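Local coordinates for oxidoreductase, NAD-binding/iron-sulfur cluster-binding protein (Nitratireductor pacificus pht-3B, PDB 6ZXU) that appears to be a catabolic reductive dehalogenase, using cobalamin and two [4Fe-4S] clusters to strip halogen from its organic substrates, at residues T301-Q306 and A489-G494; R305-R310 and A718-S723; R378-I383 and V395-A400. All coordinates share one frame; numbering follows the deposited sequence.

The three contacts run from interior to surface. Interaction 3 is fully buried, helix 376-390 lying on the edge strand 394-399 through methyl groups. Interaction 1 is partly buried beside the cobalamin and mixes apolar side chains with an arginine. Interaction 2 lies out at the surface near the C-terminus and is chiefly a salt bridge. Interactions 1 and 2 share R305 and Q306, and V304 packs on L720 between them. Interactions 1 and 3 meet where C398 of strand 394-399 touches the end of helix 486-492, whereas 2 and 3 do not touch. Of the three, only the surface contact is carried by a salt bridge, and only the buried one brings no charged side chain to the touching surfaces.

Interaction 1: T301-Q306 and A489-G494; sequences TLVVRQ and AILMAG
M492 sits in the last turn of helix 486-492, beside the cobalamin pocket, and reaches across to V303 and R305 of the loop 301-306. The helix ends in a Schellman motif, with G494 at positive phi and its N bonded back to L491 O. From CB outward, M492 first turns CG anti to the carbonyl carbon (chi1 -69°), and CG only approaches the loop, 4.4 Å from R305 NH2. The chain bends at chi2 and again at chi3, which brings SD to 3.7 Å from R305 NH2 and CE equally close to that nitrogen. The guanidinium is met obliquely, and its main polar partner is elsewhere, a salt bridge from NE to E401. CE also meets V303 CG2 tip to tip. Around the same side chain P299, M404 and C398 add further cover. V303 CG2 is shared with L491, the residue just before M492. V303, I490 and L491 all touch the cobalamin, so loop and helix close together around part of the cofactor. The V303-L491 pair is loose van der Waals contact, with V303 CG2 4.3 Å from L491 CD2.

Interaction 2: R305-R310 and A718-S723; sequences RQEIQR and ARLKSS
E307 and R719 form an end-on, two-pronged salt bridge that ties the short 3-10 turn 305-307 to the last turns of helix 713-721, near the C-terminus of the chain. Each carboxylate oxygen takes one terminal nitrogen. R719 NH1 gives the firmer bond, 2.9 Å to E307 OE1 and nearly straight at 170°, with the oxygen close to the guanidinium plane though the donor stands somewhat out of the carboxylate plane. R719 NH2 reaches the syn lone pair of E307 OE2 at 3.3 Å, longer and more bent. The two flat groups are turned 39° from each other, so the pairing is twisted.

R719 comes round to this position because its chain bends at chi3 (60°) after an extended start, while E307 reaches out straight beyond CG. The inner nitrogen of the arginine is satisfied separately: NE makes a salt bridge to E711, so the guanidinium answers two acidic residues. NH2, the donor of the longer bond to E307, also has a hydrogen bond outside the two segments. If E307 were an alanine, R719 would probably keep E711 but lose the tie to the loop, its NH1 left without this acceptor. Both ends of the bridge also touch a crystal neighbour, so lattice packing may influence their exact pose.

The backbones have their own bonds. I308 N donates to R305 O at 3.2 Å, marking the 3-10 turn, and S723 N donates to L720 O. L720 packs on V304, and it also brings a methyl to the acid: its CD2 lies 3.7 Å from E307 OE1.

Interaction 3: R378-I383 and V395-A400; sequences RNAEAI and VGICRA
No flat side-chain group takes part where A380 and I383 of helix 376-390 meet I397 and V395 of strand 394-399; the surfaces in contact are mostly methyls, and the planar groups lie to one side. The amide of N379, for instance, turns from the strand and gives its ND2 to the carbonyls of P524 and L373, while the R378 guanidinium bonds to G157 O. Among the rings nearby, W163 of helix 161-164 touches I383, and the hydroxyl of Y388 bonds to V395 N.

The helix and the strand follow each other in the chain, and their axes pass 9.2 Å apart at 141°, closer to antiparallel than to parallel. Strand 394-399 is an outermost strand of a four-stranded antiparallel sheet ordered 1-2-4-3, the same order as in the sheet that starts at strand 121-126, which is consistent with an internal duplication. Its neighbour is strand 422-429, bonded through G396 to V425 and C398 to A423.

I397 carries the contact. With CG1 anti to the carbonyl carbon (chi1 -55°) and the chain then extended, CD1 is aimed into the helix and settles on A380, 3.7 Å from its CB and 3.8 Å from its CA. The same methyl lies 4.3 Å from I383 CG2, one turn on. V395 adds a looser touch, CG1 at 4.5 Å from I383 O. The alternate strand residue C398 packs instead on A489 and M492 of helix 486-492.

Across these two segments the contact is apolar and without hydrogen bonds, and I383 packs further on the sheet at V424; the small A380 lets its CA come within 7.5 Å of I397 CA, and polar demands such as I397 N, bonded to D528, are met elsewhere.

Interaction 1: T301-Q306 and A489-G494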
loop_
_atom_site.group_PDB
_atom_site.type_symbol
_atom_site.label_atom_id
_atom_site.label_comp_id
_atom_site.label_asym_id
_atom_site.label_seq_id
_atom_site.Cartn_x
_atom_site.Cartn_y
_atom_site.Cartn_z
ATOM N N THR A 301 -19.467 -0.193 16.617
ATOM C CA THR A 301 -18.969 -0.799 17.813
ATOM C C THR A 301 -18.833 0.307 18.847
ATOM O O THR A 301 -18.578 1.472 18.470
ATOM C CB THR A 301 -17.577 -1.485 17.574
ATOM O OG1 THR A 301 -16.674 -0.624 16.817
ATOM C CG2 THR A 301 -17.746 -2.761 16.836
ATOM N N LEU A 302 -18.943 -0.042 20.112
ATOM C CA LEU A 302 -18.917 0.969 21.175
ATOM C C LEU A 302 -17.584 1.690 21.351
ATOM O O LEU A 302 -16.542 1.071 21.396
ATOM C CB LEU A 302 -19.292 0.305 22.481
ATOM C CG LEU A 302 -19.554 1.159 23.704
ATOM C CD1 LEU A 302 -20.671 2.166 23.475
ATOM C CD2 LEU A 302 -19.900 0.183 24.824
ATOM N N VAL A 303 -17.609 3.014 21.348
ATOM C CA VAL A 303 -16.435 3.858 21.632
ATOM C C VAL A 303 -16.838 4.781 22.815
ATOM O O VAL A 303 -17.812 5.563 22.732
ATOM C CB VAL A 303 -16.038 4.702 20.406
ATOM C CG1 VAL A 303 -14.853 5.618 20.701
ATOM C CG2 VAL A 303 -15.729 3.786 19.233
ATOM N N VAL A 304 -16.132 4.644 23.912
ATOM C CA VAL A 304 -16.413 5.480 25.127
ATOM C C VAL A 304 -15.214 6.402 25.298
ATOM O O VAL A 304 -14.259 6.069 25.990
ATOM C CB VAL A 304 -16.606 4.570 26.353
ATOM C CG1 VAL A 304 -17.049 5.426 27.564
ATOM C CG2 VAL A 304 -17.629 3.466 26.053
ATOM N N ARG A 305 -15.288 7.582 24.679
ATOM C CA ARG A 305 -14.140 8.457 24.614
ATOM C C ARG A 305 -13.623 8.873 25.980
ATOM O O ARG A 305 -12.390 8.964 26.193
ATOM C CB ARG A 305 -14.466 9.697 23.841
ATOM C CG ARG A 305 -14.668 9.457 22.371
ATOM C CD ARG A 305 -15.315 10.668 21.751
ATOM N NE ARG A 305 -15.213 10.578 20.335
ATOM C CZ ARG A 305 -15.936 9.747 19.599
ATOM N NH1 ARG A 305 -16.808 8.891 20.141
ATOM N NH2 ARG A 305 -15.715 9.734 18.310
ATOM N N GLN A 306 -14.521 9.083 26.953
ATOM C CA GLN A 306 -14.046 9.487 28.279
ATOM C C GLN A 306 -13.289 8.394 28.993
ATOM O O GLN A 306 -12.598 8.680 29.952
ATOM C CB GLN A 306 -15.192 9.974 29.156
ATOM C CG GLN A 306 -15.710 11.286 28.703
ATOM C CD GLN A 306 -16.824 11.787 29.645
ATOM O OE1 GLN A 306 -17.969 11.440 29.476
ATOM N NE2 GLN A 306 -16.443 12.444 30.659
ATOM N N ALA A 489 -8.662 6.554 13.556
ATOM C CA ALA A 489 -8.871 7.433 12.418
ATOM C C ALA A 489 -9.457 6.732 11.210
ATOM O O ALA A 489 -10.369 7.258 10.573
ATOM C CB ALA A 489 -7.585 8.132 12.081
ATOM N N ILE A 490 -9.016 5.529 10.905
ATOM C CA ILE A 490 -9.635 4.719 9.836
ATOM C C ILE A 490 -11.130 4.506 10.165
ATOM O O ILE A 490 -11.982 4.643 9.294
ATOM C CB ILE A 490 -8.940 3.363 9.637
ATOM C CG1 ILE A 490 -7.486 3.582 9.217
ATOM C CG2 ILE A 490 -9.643 2.535 8.600
ATOM C CD1 ILE A 490 -6.661 2.318 9.436
ATOM N N LEU A 491 -11.429 4.212 11.436
ATOM C CA LEU A 491 -12.833 3.984 11.847
ATOM C C LEU A 491 -13.667 5.268 11.735
ATOM O O LEU A 491 -14.732 5.237 11.142
ATOM C CB LEU A 491 -12.879 3.504 13.240
ATOM C CG LEU A 491 -14.272 3.169 13.709
ATOM C CD1 LEU A 491 -14.809 1.880 13.100
ATOM C CD2 LEU A 491 -14.257 3.055 15.230
ATOM N N MET A 492 -13.188 6.347 12.305
ATOM C CA MET A 492 -13.934 7.644 12.305
ATOM C C MET A 492 -14.055 8.295 10.938
ATOM O O MET A 492 -15.038 8.936 10.640
ATOM C CB MET A 492 -13.333 8.632 13.261
ATOM C CG MET A 492 -13.502 8.286 14.754
ATOM S SD MET A 492 -15.241 7.848 15.142
ATOM C CE MET A 492 -14.715 6.714 16.432
ATOM N N ALA A 493 -13.094 8.053 10.053
ATOM C CA ALA A 493 -13.141 8.516 8.638
ATOM C C ALA A 493 -14.001 7.672 7.754
ATOM O O ALA A 493 -14.167 8.003 6.596
ATOM C CB ALA A 493 -11.721 8.620 8.086
ATOM N N GLY A 494 -14.652 6.609 8.291
ATOM C CA GLY A 494 -15.550 5.813 7.540
ATOM C C GLY A 494 -14.871 5.040 6.415
ATOM O O GLY A 494 -15.473 4.809 5.387
#

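Interaction 2: R305-R310 and A718-S723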
loop_
_atom_site.group_PDB
_atom_site.type_symbol
_atom_site.label_atom_id
_atom_site.label_comp_id
_atom_site.label_asym_id
_atom_site.label_seq_id
_atom_site.Cartn_x
_atom_site.Cartn_y
_atom_site.Cartn_z
ATOM N N ARG A 305 -15.288 7.582 24.679
ATOM C CA ARG A 305 -14.140 8.457 24.614
ATOM C C ARG A 305 -13.623 8.873 25.980
ATOM O O ARG A 305 -12.390 8.964 26.193
ATOM C CB ARG A 305 -14.466 9.697 23.841
ATOM C CG ARG A 305 -14.668 9.457 22.371
ATOM C CD ARG A 305 -15.315 10.668 21.751
ATOM N NE ARG A 305 -15.213 10.578 20.335
ATOM C CZ ARG A 305 -15.936 9.747 19.599
ATOM N NH1 ARG A 305 -16.808 8.891 20.141
ATOM N NH2 ARG A 305 -15.715 9.734 18.310
ATOM N N GLN A 306 -14.521 9.083 26.953
ATOM C CA GLN A 306 -14.046 9.487 28.279
ATOM C C GLN A 306 -13.289 8.394 28.993
ATOM O O GLN A 306 -12.598 8.680 29.952
ATOM C CB GLN A 306 -15.192 9.974 29.156
ATOM C CG GLN A 306 -15.710 11.286 28.703
ATOM C CD GLN A 306 -16.824 11.787 29.645
ATOM O OE1 GLN A 306 -17.969 11.440 29.476
ATOM N NE2 GLN A 306 -16.443 12.444 30.659
ATOM N N GLU A 307 -13.349 7.148 28.514
ATOM C CA GLU A 307 -12.641 6.066 29.163
ATOM C C GLU A 307 -11.383 5.588 28.377
ATOM O O GLU A 307 -10.767 4.611 28.756
ATOM C CB GLU A 307 -13.574 4.913 29.374
ATOM C CG GLU A 307 -14.714 5.263 30.332
ATOM C CD GLU A 307 -15.755 4.111 30.570
ATOM O OE1 GLU A 307 -16.957 4.370 31.001
ATOM O OE2 GLU A 307 -15.397 2.915 30.291
ATOM N N ILE A 308 -11.052 6.247 27.278
ATOM C CA ILE A 308 -9.921 5.823 26.475
ATOM C C ILE A 308 -8.646 6.520 26.988
ATOM O O ILE A 308 -8.536 7.708 26.847
ATOM C CB ILE A 308 -10.124 6.136 24.977
ATOM C CG1 ILE A 308 -11.306 5.416 24.407
ATOM C CG2 ILE A 308 -8.873 5.753 24.229
ATOM C CD1 ILE A 308 -11.708 5.844 23.003
ATOM N N GLN A 309 -7.703 5.771 27.509
ATOM C CA GLN A 309 -6.434 6.343 27.916
ATOM C C GLN A 309 -5.465 6.368 26.755
ATOM O O GLN A 309 -5.471 5.481 25.894
ATOM C CB GLN A 309 -5.796 5.561 29.004
ATOM C CG GLN A 309 -6.508 5.552 30.297
ATOM C CD GLN A 309 -5.796 4.574 31.292
ATOM O OE1 GLN A 309 -6.422 3.697 31.881
ATOM N NE2 GLN A 309 -4.501 4.712 31.445
ATOM N N ARG A 310 -4.661 7.425 26.685
ATOM C CA ARG A 310 -3.579 7.546 25.704
ATOM C C ARG A 310 -2.366 6.657 26.162
ATOM O O ARG A 310 -2.158 6.427 27.338
ATOM C CB ARG A 310 -3.202 9.016 25.482
ATOM C CG ARG A 310 -4.254 9.769 24.715
ATOM C CD ARG A 310 -4.012 11.249 24.709
ATOM N NE ARG A 310 -2.777 11.588 24.010
ATOM C CZ ARG A 310 -2.271 12.797 23.940
ATOM N NH1 ARG A 310 -2.846 13.773 24.579
ATOM N NH2 ARG A 310 -1.134 13.017 23.334
ATOM N N ALA A 718 -24.999 -1.516 29.489
ATOM C CA ALA A 718 -25.839 -1.449 30.656
ATOM C C ALA A 718 -25.308 -0.418 31.653
ATOM O O ALA A 718 -26.030 0.428 32.145
ATOM C CB ALA A 718 -25.928 -2.810 31.308
ATOM N N ARG A 719 -24.012 -0.434 31.914
ATOM C CA ARG A 719 -23.389 0.515 32.838
ATOM C C ARG A 719 -23.489 1.938 32.361
ATOM O O ARG A 719 -23.867 2.836 33.123
ATOM C CB ARG A 719 -21.937 0.131 33.029
ATOM C CG ARG A 719 -21.138 1.078 33.889
ATOM C CD ARG A 719 -19.745 0.517 34.223
ATOM N NE ARG A 719 -18.981 0.269 32.985
ATOM C CZ ARG A 719 -18.425 1.204 32.250
ATOM N NH1 ARG A 719 -18.495 2.502 32.569
ATOM N NH2 ARG A 719 -17.786 0.861 31.168
ATOM N N LEU A 720 -23.192 2.196 31.108
ATOM C CA LEU A 720 -23.305 3.513 30.635
ATOM C C LEU A 720 -24.736 4.058 30.714
ATOM O O LEU A 720 -24.926 5.265 30.918
ATOM C CB LEU A 720 -22.812 3.628 29.222
ATOM C CG LEU A 720 -21.312 3.258 29.129
ATOM C CD1 LEU A 720 -21.024 3.068 27.679
ATOM C CD2 LEU A 720 -20.396 4.294 29.705
ATOM N N LYS A 721 -25.712 3.206 30.473
ATOM C CA LYS A 721 -27.139 3.621 30.454
ATOM C C LYS A 721 -27.584 4.105 31.863
ATOM O O LYS A 721 -28.347 5.040 31.978
ATOM C CB LYS A 721 -28.030 2.427 30.011
ATOM C CG LYS A 721 -29.514 2.694 29.745
ATOM N N SER A 722 -27.059 3.499 32.904
ATOM C CA SER A 722 -27.332 3.942 34.228
ATOM C C SER A 722 -26.743 5.317 34.592
ATOM O O SER A 722 -27.146 5.882 35.567
ATOM C CB SER A 722 -26.996 2.880 35.242
ATOM O OG SER A 722 -25.645 2.720 35.432
ATOM N N SER A 723 -25.884 5.887 33.749
ATOM C CA SER A 723 -25.459 7.285 33.925
ATOM C C SER A 723 -26.016 8.196 32.844
ATOM O O SER A 723 -25.626 9.363 32.781
ATOM C CB SER A 723 -23.900 7.379 33.922
ATOM O OG SER A 723 -23.352 6.838 35.125
#

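Interaction 3: R378-I383 and V395-A400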
loop_
_atom_site.group_PDB
_atom_site.type_symbol
_atom_site.label_atom_id
_atom_site.label_comp_id
_atom_site.label_asym_id
_atom_site.label_seq_id
_atom_site.Cartn_x
_atom_site.Cartn_y
_atom_site.Cartn_z
ATOM N N ARG A 378 -15.783 22.066 0.119
ATOM C CA ARG A 378 -14.935 22.064 -1.064
ATOM C C ARG A 378 -13.477 21.702 -0.725
ATOM O O ARG A 378 -12.841 21.056 -1.511
ATOM C CB ARG A 378 -14.961 23.446 -1.743
ATOM C CG ARG A 378 -16.297 23.824 -2.305
ATOM C CD ARG A 378 -16.477 23.414 -3.741
ATOM N NE ARG A 378 -15.519 24.122 -4.622
ATOM C CZ ARG A 378 -15.453 23.958 -5.953
ATOM N NH1 ARG A 378 -16.276 23.134 -6.582
ATOM N NH2 ARG A 378 -14.488 24.570 -6.654
ATOM N N ASN A 379 -12.963 22.112 0.439
ATOM C CA ASN A 379 -11.631 21.762 0.887
ATOM C C ASN A 379 -11.539 20.207 1.023
ATOM O O ASN A 379 -10.541 19.656 0.619
ATOM C CB ASN A 379 -11.252 22.407 2.192
ATOM C CG ASN A 379 -11.128 23.928 2.098
ATOM O OD1 ASN A 379 -11.197 24.516 0.986
ATOM N ND2 ASN A 379 -10.909 24.548 3.247
ATOM N N ALA A 380 -12.593 19.579 1.521
ATOM C CA ALA A 380 -12.630 18.138 1.592
ATOM C C ALA A 380 -12.572 17.480 0.243
ATOM O O ALA A 380 -11.747 16.606 0.032
ATOM C CB ALA A 380 -13.798 17.674 2.377
ATOM N N GLU A 381 -13.313 17.979 -0.709
ATOM C CA GLU A 381 -13.301 17.440 -2.045
ATOM C C GLU A 381 -11.960 17.663 -2.740
ATOM O O GLU A 381 -11.538 16.808 -3.494
ATOM C CB GLU A 381 -14.402 18.098 -2.917
ATOM C CG GLU A 381 -15.821 17.855 -2.491
ATOM C CD GLU A 381 -16.849 18.587 -3.429
ATOM O OE1 GLU A 381 -17.999 18.106 -3.418
ATOM O OE2 GLU A 381 -16.481 19.583 -4.192
ATOM N N ALA A 382 -11.311 18.801 -2.508
ATOM C CA ALA A 382 -9.999 19.086 -3.070
ATOM C C ALA A 382 -8.939 18.115 -2.538
ATOM O O ALA A 382 -8.195 17.585 -3.279
ATOM C CB ALA A 382 -9.557 20.539 -2.817
ATOM N N ILE A 383 -8.946 17.878 -1.248
ATOM C CA ILE A 383 -8.041 16.975 -0.586
ATOM C C ILE A 383 -8.268 15.534 -1.076
ATOM O O ILE A 383 -7.318 14.839 -1.374
ATOM C CB ILE A 383 -8.220 17.106 0.948
ATOM C CG1 ILE A 383 -7.556 18.386 1.481
ATOM C CG2 ILE A 383 -7.621 15.912 1.683
ATOM C CD1 ILE A 383 -6.057 18.423 1.355
ATOM N N VAL A 395 -9.637 7.757 0.253
ATOM C CA VAL A 395 -9.369 8.944 1.048
ATOM C C VAL A 395 -10.612 9.272 1.920
ATOM O O VAL A 395 -11.736 9.232 1.442
ATOM C CB VAL A 395 -9.047 10.218 0.206
ATOM C CG1 VAL A 395 -8.646 11.373 1.107
ATOM C CG2 VAL A 395 -7.967 9.979 -0.814
ATOM N N GLY A 396 -10.367 9.450 3.200
ATOM C CA GLY A 396 -11.387 9.897 4.135
ATOM C C GLY A 396 -10.798 10.918 5.086
ATOM O O GLY A 396 -9.621 10.979 5.302
ATOM N N ILE A 397 -11.656 11.648 5.766
ATOM C CA ILE A 397 -11.295 12.716 6.639
ATOM C C ILE A 397 -12.098 12.667 7.922
ATOM O O ILE A 397 -13.317 12.412 7.880
ATOM C CB ILE A 397 -11.579 14.109 5.941
ATOM C CG1 ILE A 397 -10.860 14.165 4.588
ATOM C CG2 ILE A 397 -11.106 15.234 6.863
ATOM C CD1 ILE A 397 -11.322 15.259 3.688
ATOM N N CYS A 398 -11.436 12.830 9.024
ATOM C CA CYS A 398 -12.062 12.878 10.363
ATOM C C CYS A 398 -11.404 13.941 11.217
ATOM O O CYS A 398 -10.335 14.441 10.908
ATOM C CB CYS A 398 -12.083 11.487 11.055
ATOM S SG CYS A 398 -10.489 10.838 11.571
ATOM N N ARG A 399 -12.049 14.310 12.336
ATOM C CA ARG A 399 -11.337 15.060 13.375
ATOM C C ARG A 399 -10.281 14.221 14.070
ATOM O O ARG A 399 -10.528 13.078 14.444
ATOM C CB ARG A 399 -12.342 15.563 14.428
ATOM C CG ARG A 399 -13.193 16.629 13.830
ATOM C CD ARG A 399 -13.891 17.548 14.858
ATOM N NE ARG A 399 -14.322 18.782 14.149
ATOM C CZ ARG A 399 -13.602 19.914 14.080
ATOM N NH1 ARG A 399 -12.428 20.040 14.710
ATOM N NH2 ARG A 399 -14.106 20.956 13.426
ATOM N N ALA A 400 -9.127 14.808 14.285
ATOM C CA ALA A 400 -8.016 14.173 15.007
ATOM C C ALA A 400 -8.229 14.387 16.488
ATOM O O ALA A 400 -7.782 15.378 17.060
ATOM C CB ALA A 400 -6.674 14.772 14.565
#